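Local coordinates for protein DMATS type aromatic prenyltransferase (Streptomyces coelicolor, PDB 6ZS0) that probably transfers a dimethylallyl group to the 5-position of the indole of tryptophan, as an aromatic prenyltransferase of the ABBA-barrel fold, at residues Ile275-Tyr280 with Ala325-Ala330; Ser4-Phe9 with Ala43-Ser48; Asp180-Gly185 with His258-Pro263. All coordinates share one frame; numbering follows the deposited sequence.

How the contacts relate
Along the chain contact 2 closes first, contact 3 follows and contact 1 comes last, so the three are in series. Contacts 1 and 3 both reach the ten-stranded antiparallel barrel: contact 3 packs a loop on strand 254-260, and contact 1 lies where the next strand, 270-275, leaves its partner 324-332. Their centres are about 22 Å apart, their nearest atoms about 8 Å. Contact 2 uses no strand; its centre lies about 27 Å from that of contact 1 and about 39 Å from that of contact 3, across the chain's centre from the latter. Contacts 1 and 3 thus fasten loops to the barrel wall, contact 2 a helix start at the surface.

Contact 1. Residues Ile275-Tyr280 with Ala325-Ala330; sequences IPVRDY and AYLALA
The pair I275 and L327 is the last rung of the antiparallel ladder between strands 270-275 and 324-332 of the ABBA barrel. It is a hydrogen-bonded pair: I275 N donates to L327 O at 2.9 Å, nearly straight at 175°, and L327 N returns the bond to I275 O at 3.0 Å, lying in that carbonyl's plane. The same I275 O accepts a CA-H...O contact from Y326 CA at 3.3 Å. Past this rung the chain leaves the sheet through an inverse gamma turn centred on P276, followed by the 3-10 segment 277-279. One weak bond remains, R278 N to A325 O at 3.4 Å.

P276 packs on Y326: its CA lies over one face of the Y326 ring in a CH-pi contact, 4.0 Å from the centroid and 24° off its normal, while P276 CB comes within 3.7 Å of Y326 CE2. V277, with CG1 in the crowded position between N and the carbonyl carbon (chi1 62°), brings that methyl to 4.0 Å from L327 CG, the two chains crossing obliquely. The aliphatic part of R278 lies along A325, its CG 3.6 Å from A325 O. In the next shell helix 229-240 meets I275 through F235 and A239, Y274 and Y342 of the adjacent strands touch Y326, and D279 OD1 forms a salt bridge with R252 NH1.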
loop_
_atom_site.group_PDB
_atom_site.type_symbol
_atom_site.label_atom_id
_atom_site.label_comp_id
_atom_site.label_asym_id
_atom_site.label_seq_id
_atom_site.Cartn_x
_atom_site.Cartn_y
_atom_site.Cartn_z
ATOM N N ILE A 275 -7.736 7.632 -1.089
ATOM C CA ILE A 275 -7.683 9.082 -0.792
ATOM C C ILE A 275 -6.531 9.347 0.180
ATOM O O ILE A 275 -6.510 8.796 1.275
ATOM C CB ILE A 275 -9.034 9.563 -0.226
ATOM C CG1 ILE A 275 -10.219 9.249 -1.149
ATOM C CG2 ILE A 275 -8.960 11.036 0.113
ATOM C CD1 ILE A 275 -10.144 9.831 -2.486
ATOM N N PRO A 276 -5.586 10.243 -0.177
ATOM C CA PRO A 276 -4.474 10.617 0.708
ATOM C C PRO A 276 -4.953 11.564 1.825
ATOM O O PRO A 276 -4.634 12.761 1.827
ATOM C CB PRO A 276 -3.482 11.260 -0.258
ATOM C CG PRO A 276 -4.342 11.860 -1.318
ATOM C CD PRO A 276 -5.499 10.898 -1.485
ATOM N N VAL A 277 -5.645 10.975 2.796
ATOM C CA VAL A 277 -6.362 11.742 3.860
ATOM C C VAL A 277 -5.372 12.633 4.622
ATOM O O VAL A 277 -5.787 13.689 5.090
ATOM C CB VAL A 277 -7.123 10.797 4.802
ATOM C CG1 VAL A 277 -6.223 9.854 5.525
ATOM C CG2 VAL A 277 -7.974 11.558 5.810
ATOM N N ARG A 278 -4.086 12.256 4.710
ATOM C CA ARG A 278 -3.098 13.050 5.486
ATOM C C ARG A 278 -2.981 14.455 4.931
ATOM O O ARG A 278 -2.499 15.336 5.654
ATOM C CB ARG A 278 -1.713 12.386 5.568
ATOM C CG ARG A 278 -0.980 12.187 4.249
ATOM C CD ARG A 278 0.442 11.739 4.534
ATOM N NE ARG A 278 1.143 12.854 5.156
ATOM C CZ ARG A 278 2.259 12.777 5.905
ATOM N NH1 ARG A 278 2.757 13.876 6.423
ATOM N NH2 ARG A 278 2.853 11.634 6.121
ATOM N N ASP A 279 -3.304 14.680 3.644
ATOM C CA ASP A 279 -3.199 16.015 3.008
ATOM C C ASP A 279 -4.444 16.859 3.286
ATOM O O ASP A 279 -4.414 18.004 2.937
ATOM C CB ASP A 279 -2.999 15.891 1.501
ATOM C CG ASP A 279 -1.640 15.382 1.096
ATOM O OD1 ASP A 279 -0.783 15.191 1.986
ATOM O OD2 ASP A 279 -1.421 15.281 -0.130
ATOM N N TYR A 280 -5.460 16.317 3.958
ATOM C CA TYR A 280 -6.815 16.955 4.006
ATOM C C TYR A 280 -7.295 17.109 5.446
ATOM O O TYR A 280 -8.491 17.385 5.628
ATOM C CB TYR A 280 -7.827 16.153 3.165
ATOM C CG TYR A 280 -7.411 16.069 1.716
ATOM C CD1 TYR A 280 -7.266 17.205 0.956
ATOM C CD2 TYR A 280 -7.137 14.856 1.116
ATOM C CE1 TYR A 280 -6.826 17.158 -0.353
ATOM C CE2 TYR A 280 -6.726 14.774 -0.202
ATOM C CZ TYR A 280 -6.577 15.932 -0.949
ATOM O OH TYR A 280 -6.117 15.902 -2.236
ATOM N N ALA A 325 -2.055 7.691 6.480
ATOM C CA ALA A 325 -1.584 8.282 5.217
ATOM C C ALA A 325 -2.715 8.268 4.173
ATOM O O ALA A 325 -2.964 9.294 3.541
ATOM C CB ALA A 325 -0.388 7.548 4.714
ATOM N N TYR A 326 -3.349 7.127 3.985
ATOM C CA TYR A 326 -4.463 6.970 3.027
ATOM C C TYR A 326 -5.614 6.238 3.709
ATOM O O TYR A 326 -5.388 5.413 4.603
ATOM C CB TYR A 326 -4.078 6.147 1.792
ATOM C CG TYR A 326 -3.155 6.805 0.802
ATOM C CD1 TYR A 326 -1.810 6.956 1.056
ATOM C CD2 TYR A 326 -3.637 7.268 -0.412
ATOM C CE1 TYR A 326 -0.968 7.561 0.128
ATOM C CE2 TYR A 326 -2.814 7.840 -1.359
ATOM C CZ TYR A 326 -1.473 8.020 -1.083
ATOM O OH TYR A 326 -0.671 8.615 -2.035
ATOM N N LEU A 327 -6.806 6.483 3.212
ATOM C CA LEU A 327 -7.984 5.634 3.422
ATOM C C LEU A 327 -8.428 5.106 2.069
ATOM O O LEU A 327 -8.328 5.820 1.086
ATOM C CB LEU A 327 -9.111 6.444 4.062
ATOM C CG LEU A 327 -8.890 6.882 5.504
ATOM C CD1 LEU A 327 -10.061 7.718 5.978
ATOM C CD2 LEU A 327 -8.632 5.710 6.422
ATOM N N ALA A 328 -8.952 3.897 2.023
ATOM C CA ALA A 328 -9.388 3.286 0.759
ATOM C C ALA A 328 -10.712 2.556 0.984
ATOM O O ALA A 328 -10.907 1.947 2.062
ATOM C CB ALA A 328 -8.355 2.334 0.210
ATOM N N LEU A 329 -11.535 2.594 -0.039
ATOM C CA LEU A 329 -12.769 1.777 -0.142
ATOM C C LEU A 329 -12.556 0.779 -1.278
ATOM O O LEU A 329 -12.334 1.204 -2.419
ATOM C CB LEU A 329 -13.945 2.704 -0.389
ATOM C CG LEU A 329 -15.305 2.018 -0.447
ATOM C CD1 LEU A 329 -15.637 1.393 0.893
ATOM C CD2 LEU A 329 -16.359 3.007 -0.898
ATOM N N ALA A 330 -12.640 -0.509 -0.965
ATOM C CA ALA A 330 -12.221 -1.608 -1.851
ATOM C C ALA A 330 -13.438 -2.485 -2.151
ATOM O O ALA A 330 -14.012 -3.023 -1.200
ATOM C CB ALA A 330 -11.118 -2.409 -1.214
#

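Contact 2. Residues Ser4-Phe9 with Ala43-Ser48; sequences STLGSF and AQRPLS
Two carbonyls of the loop 43-48 take up the first amide groups of helix 6-20. G7 N donates to A43 O at 2.7 Å, on a lone pair in the carbonyl plane, and L6 N donates to R45 O at 3.0 Å, nearly along the C=O axis. Two residues before L6, at S4, the direction reverses: L47 N donates to S4 O at 3.0 Å, from 29° above that carbonyl's plane. A water also donates to S4 O, so two donors grip this oxygen.

The helix start is a capping box. T5 is the N-cap: its OG1 accepts from S8 N at 3.0 Å, and T5 N donates to S8 OG at 2.9 Å, almost straight at 175°. With T5 OG1 between N and the carbonyl carbon (chi1 59°), the methyl CG2 of T5 is left to meet Q44 O at 3.5 Å.

L47 supplies the apolar part by forking across the first turn: L47 CD1 lies 3.6 Å from F9 CB, and L47 CD2 touches L6 CD2, also at 3.6 Å, each pair of chains crossing at about a right angle. Beyond the two segments, L6 rests on Y348 and F9 on S345 and A347, while R45 NH2 hydrogen-bonds to A50 O.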
loop_
_atom_site.group_PDB
_atom_site.type_symbol
_atom_site.label_atom_id
_atom_site.label_comp_id
_atom_site.label_asym_id
_atom_site.label_seq_id
_atom_site.Cartn_x
_atom_site.Cartn_y
_atom_site.Cartn_z
ATOM N N SER A 4 18.158 1.974 18.555
ATOM C CA SER A 4 17.051 1.522 17.684
ATOM C C SER A 4 17.540 1.473 16.238
ATOM O O SER A 4 18.321 2.354 15.813
ATOM C CB SER A 4 15.850 2.405 17.825
ATOM O OG SER A 4 15.332 2.288 19.145
ATOM N N THR A 5 17.113 0.456 15.520
ATOM C CA THR A 5 17.442 0.252 14.095
ATOM C C THR A 5 16.141 0.294 13.305
ATOM O O THR A 5 15.053 0.195 13.895
ATOM C CB THR A 5 18.202 -1.057 13.863
ATOM O OG1 THR A 5 17.382 -2.140 14.318
ATOM C CG2 THR A 5 19.540 -1.089 14.575
ATOM N N LEU A 6 16.241 0.380 12.015
ATOM C CA LEU A 6 15.034 0.253 11.183
ATOM C C LEU A 6 14.364 -1.073 11.504
ATOM O O LEU A 6 13.124 -1.093 11.622
ATOM C CB LEU A 6 15.399 0.318 9.701
ATOM C CG LEU A 6 15.382 1.707 9.095
ATOM C CD1 LEU A 6 15.859 1.639 7.658
ATOM C CD2 LEU A 6 13.983 2.350 9.190
ATOM N N GLY A 7 15.140 -2.162 11.634
ATOM C CA GLY A 7 14.578 -3.494 11.932
ATOM C C GLY A 7 13.914 -3.564 13.298
ATOM O O GLY A 7 12.801 -4.096 13.395
ATOM N N SER A 8 14.553 -3.058 14.353
ATOM C CA SER A 8 13.995 -3.158 15.719
ATOM C C SER A 8 12.741 -2.295 15.789
ATOM O O SER A 8 11.740 -2.717 16.400
ATOM C CB SER A 8 14.994 -2.804 16.783
ATOM O OG SER A 8 15.291 -1.416 16.814
ATOM N N PHE A 9 12.763 -1.116 15.178
ATOM C CA PHE A 9 11.664 -0.142 15.289
ATOM C C PHE A 9 10.456 -0.644 14.492
ATOM O O PHE A 9 9.336 -0.708 15.048
ATOM C CB PHE A 9 12.119 1.242 14.830
ATOM C CG PHE A 9 11.035 2.283 14.904
ATOM C CD1 PHE A 9 10.224 2.543 13.813
ATOM C CD2 PHE A 9 10.836 3.016 16.061
ATOM C CE1 PHE A 9 9.230 3.515 13.877
ATOM C CE2 PHE A 9 9.849 3.989 16.115
ATOM C CZ PHE A 9 9.048 4.237 15.028
ATOM N N ALA A 43 18.014 -3.445 7.725
ATOM C CA ALA A 43 17.321 -3.749 9.009
ATOM C C ALA A 43 18.238 -3.335 10.163
ATOM O O ALA A 43 17.735 -2.926 11.206
ATOM C CB ALA A 43 16.925 -5.197 9.107
ATOM N N GLN A 44 19.551 -3.444 9.966
ATOM C CA GLN A 44 20.559 -3.185 11.016
ATOM C C GLN A 44 20.925 -1.694 11.044
ATOM O O GLN A 44 21.736 -1.297 11.890
ATOM C CB GLN A 44 21.783 -4.072 10.804
ATOM C CG GLN A 44 21.520 -5.531 11.161
ATOM C CD GLN A 44 22.157 -5.888 12.482
ATOM O OE1 GLN A 44 21.571 -5.698 13.557
ATOM N NE2 GLN A 44 23.391 -6.379 12.414
ATOM N N ARG A 45 20.334 -0.877 10.172
ATOM C CA ARG A 45 20.709 0.555 10.073
ATOM C C ARG A 45 20.201 1.305 11.289
ATOM O O ARG A 45 19.012 1.308 11.548
ATOM C CB ARG A 45 20.123 1.173 8.815
ATOM C CG ARG A 45 20.727 2.518 8.465
ATOM C CD ARG A 45 20.058 3.107 7.237
ATOM N NE ARG A 45 20.565 4.437 6.911
ATOM C CZ ARG A 45 21.658 4.692 6.207
ATOM N NH1 ARG A 45 22.400 3.696 5.747
ATOM N NH2 ARG A 45 22.012 5.949 5.971
ATOM N N PRO A 46 21.055 1.979 12.087
ATOM C CA PRO A 46 20.565 2.785 13.194
ATOM C C PRO A 46 19.663 3.920 12.719
ATOM O O PRO A 46 19.927 4.495 11.695
ATOM C CB PRO A 46 21.835 3.349 13.833
ATOM C CG PRO A 46 22.868 2.343 13.454
ATOM C CD PRO A 46 22.518 1.957 12.039
ATOM N N LEU A 47 18.643 4.240 13.513
ATOM C CA LEU A 47 17.679 5.324 13.165
ATOM C C LEU A 47 18.338 6.696 13.323
ATOM O O LEU A 47 17.774 7.658 12.825
ATOM C CB LEU A 47 16.422 5.196 14.029
ATOM C CG LEU A 47 15.473 4.035 13.678
ATOM C CD1 LEU A 47 14.197 4.154 14.477
ATOM C CD2 LEU A 47 15.136 3.959 12.205
ATOM N N SER A 48 19.504 6.773 13.957
ATOM C CA SER A 48 20.284 8.018 14.124
ATOM C C SER A 48 20.929 8.420 12.799
ATOM O O SER A 48 21.384 9.580 12.716
ATOM C CB SER A 48 21.306 7.876 15.205
ATOM O OG SER A 48 22.171 6.819 14.903
HETATM O O HOH W 1 19.577 4.743 16.506
HETATM O O HOH W 2 18.480 -4.530 14.184
#

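Contact 3. Residues Asp180-Gly185 with His258-Pro263; sequences DSLPQG and HSFTDP
The two backbones stay apart, with L182 CA and H258 CA the nearest pair at 7.6 Å and no hydrogen bond running between the segments. Side chains bridge the gap. The loop 180-185, on the way from helix 162-175 to strand 191-195, packs on strand 254-260, so a helix-to-strand connection is fastened onto the barrel. H258 and F260, two residues apart and hence on one face, both point at it. L182, its CG anti to the carbonyl carbon (chi1 -65°), inserts CD2 between them: this methyl lies 3.6 Å from H258 CB and 4.0 Å from F260 CZ, at the phenyl edge. P183 meets the imidazole tip to tip. Its CD is 4.1 Å from the H258 ring centroid and 30° off the normal, an off-centre CH-pi contact. S181 OG lies in the plane of the F260 ring, 3.6 Å from F260 CZ.

S181 OG is hydrogen-bonded to A178 O, and H258 NE2 to S256 OG, while V205 and L207 of strand 202-209 add to the apolar bed. The join therefore rests on van der Waals and CH-pi contacts, and the S181 oxygen probably meets the positive hydrogen rim of F260 rather than its pi cloud.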
loop_
_atom_site.group_PDB
_atom_site.type_symbol
_atom_site.label_atom_id
_atom_site.label_comp_id
_atom_site.label_asym_id
_atom_site.label_seq_id
_atom_site.Cartn_x
_atom_site.Cartn_y
_atom_site.Cartn_z
ATOM N N ASP A 180 -7.921 -1.285 -22.423
ATOM C CA ASP A 180 -8.978 -0.403 -22.997
ATOM C C ASP A 180 -10.230 -0.338 -22.111
ATOM O O ASP A 180 -11.033 0.565 -22.353
ATOM C CB ASP A 180 -9.283 -0.818 -24.436
ATOM C CG ASP A 180 -8.084 -0.579 -25.328
ATOM O OD1 ASP A 180 -7.502 0.513 -25.227
ATOM O OD2 ASP A 180 -7.728 -1.485 -26.097
ATOM N N SER A 181 -10.368 -1.194 -21.097
ATOM C CA SER A 181 -11.470 -1.157 -20.098
ATOM C C SER A 181 -11.173 -0.138 -18.986
ATOM O O SER A 181 -12.091 0.165 -18.211
ATOM C CB SER A 181 -11.718 -2.511 -19.503
ATOM O OG SER A 181 -10.668 -2.854 -18.605
ATOM N N LEU A 182 -9.939 0.350 -18.885
ATOM C CA LEU A 182 -9.539 1.256 -17.773
ATOM C C LEU A 182 -10.077 2.662 -18.042
ATOM O O LEU A 182 -10.055 3.133 -19.187
ATOM C CB LEU A 182 -8.022 1.281 -17.619
ATOM C CG LEU A 182 -7.357 -0.025 -17.204
ATOM C CD1 LEU A 182 -5.861 0.062 -17.440
ATOM C CD2 LEU A 182 -7.654 -0.362 -15.761
ATOM N N PRO A 183 -10.546 3.376 -16.993
ATOM C CA PRO A 183 -10.946 4.770 -17.137
ATOM C C PRO A 183 -9.738 5.674 -17.412
ATOM O O PRO A 183 -8.609 5.239 -17.239
ATOM C CB PRO A 183 -11.592 5.092 -15.787
ATOM C CG PRO A 183 -10.853 4.192 -14.822
ATOM C CD PRO A 183 -10.666 2.901 -15.604
ATOM N N GLN A 184 -10.007 6.896 -17.856
ATOM C CA GLN A 184 -9.020 7.986 -18.041
ATOM C C GLN A 184 -8.315 8.224 -16.693
ATOM O O GLN A 184 -8.991 8.221 -15.637
ATOM C CB GLN A 184 -9.742 9.243 -18.573
ATOM C CG GLN A 184 -8.838 10.413 -19.015
ATOM C CD GLN A 184 -9.557 11.525 -19.779
ATOM O OE1 GLN A 184 -10.792 11.634 -19.778
ATOM N NE2 GLN A 184 -8.789 12.383 -20.433
ATOM N N GLY A 185 -7.007 8.421 -16.721
ATOM C CA GLY A 185 -6.245 8.858 -15.542
ATOM C C GLY A 185 -5.113 9.768 -15.935
ATOM O O GLY A 185 -4.985 10.064 -17.129
ATOM N N HIS A 258 -7.539 -1.316 -10.294
ATOM C CA HIS A 258 -8.482 -2.135 -11.103
ATOM C C HIS A 258 -7.914 -3.534 -11.171
ATOM O O HIS A 258 -6.779 -3.674 -11.705
ATOM C CB HIS A 258 -8.669 -1.471 -12.472
ATOM C CG HIS A 258 -9.024 -0.032 -12.316
ATOM N ND1 HIS A 258 -10.325 0.406 -12.372
ATOM C CD2 HIS A 258 -8.265 1.049 -12.024
ATOM C CE1 HIS A 258 -10.356 1.698 -12.137
ATOM N NE2 HIS A 258 -9.089 2.126 -11.915
ATOM N N SER A 259 -8.671 -4.491 -10.652
ATOM C CA SER A 259 -8.241 -5.882 -10.403
ATOM C C SER A 259 -8.789 -6.747 -11.531
ATOM O O SER A 259 -10.024 -6.763 -11.697
ATOM C CB SER A 259 -8.714 -6.373 -9.046
ATOM O OG SER A 259 -7.957 -5.749 -8.004
ATOM N N PHE A 260 -7.882 -7.405 -12.269
ATOM C CA PHE A 260 -8.180 -8.443 -13.292
ATOM C C PHE A 260 -7.801 -9.826 -12.736
ATOM O O PHE A 260 -6.591 -10.088 -12.542
ATOM C CB PHE A 260 -7.425 -8.102 -14.574
ATOM C CG PHE A 260 -7.761 -6.758 -15.155
ATOM C CD1 PHE A 260 -8.802 -6.620 -16.067
ATOM C CD2 PHE A 260 -7.043 -5.625 -14.793
ATOM C CE1 PHE A 260 -9.110 -5.381 -16.610
ATOM C CE2 PHE A 260 -7.357 -4.384 -15.336
ATOM C CZ PHE A 260 -8.392 -4.264 -16.243
ATOM N N THR A 261 -8.798 -10.683 -12.491
ATOM C CA THR A 261 -8.616 -11.993 -11.807
ATOM C C THR A 261 -9.197 -13.147 -12.631
ATOM O O THR A 261 -8.597 -14.239 -12.591
ATOM C CB THR A 261 -9.231 -11.950 -10.409
ATOM O OG1 THR A 261 -10.631 -11.720 -10.575
ATOM C CG2 THR A 261 -8.597 -10.874 -9.552
ATOM N N ASP A 262 -10.304 -12.931 -13.339
ATOM C CA ASP A 262 -10.936 -13.964 -14.207
ATOM C C ASP A 262 -10.006 -14.253 -15.389
ATOM O O ASP A 262 -9.576 -13.331 -16.080
ATOM C CB ASP A 262 -12.316 -13.513 -14.690
ATOM C CG ASP A 262 -13.154 -12.780 -13.650
ATOM O OD1 ASP A 262 -13.447 -11.568 -13.871
ATOM O OD2 ASP A 262 -13.519 -13.418 -12.640
ATOM N N PRO A 263 -9.632 -15.525 -15.662
ATOM C CA PRO A 263 -8.795 -15.831 -16.822
ATOM C C PRO A 263 -9.397 -15.290 -18.134
ATOM O O PRO A 263 -10.586 -15.433 -18.343
ATOM C CB PRO A 263 -8.678 -17.374 -16.854
ATOM C CG PRO A 263 -9.636 -17.883 -15.780
ATOM C CD PRO A 263 -9.938 -16.717 -14.857
#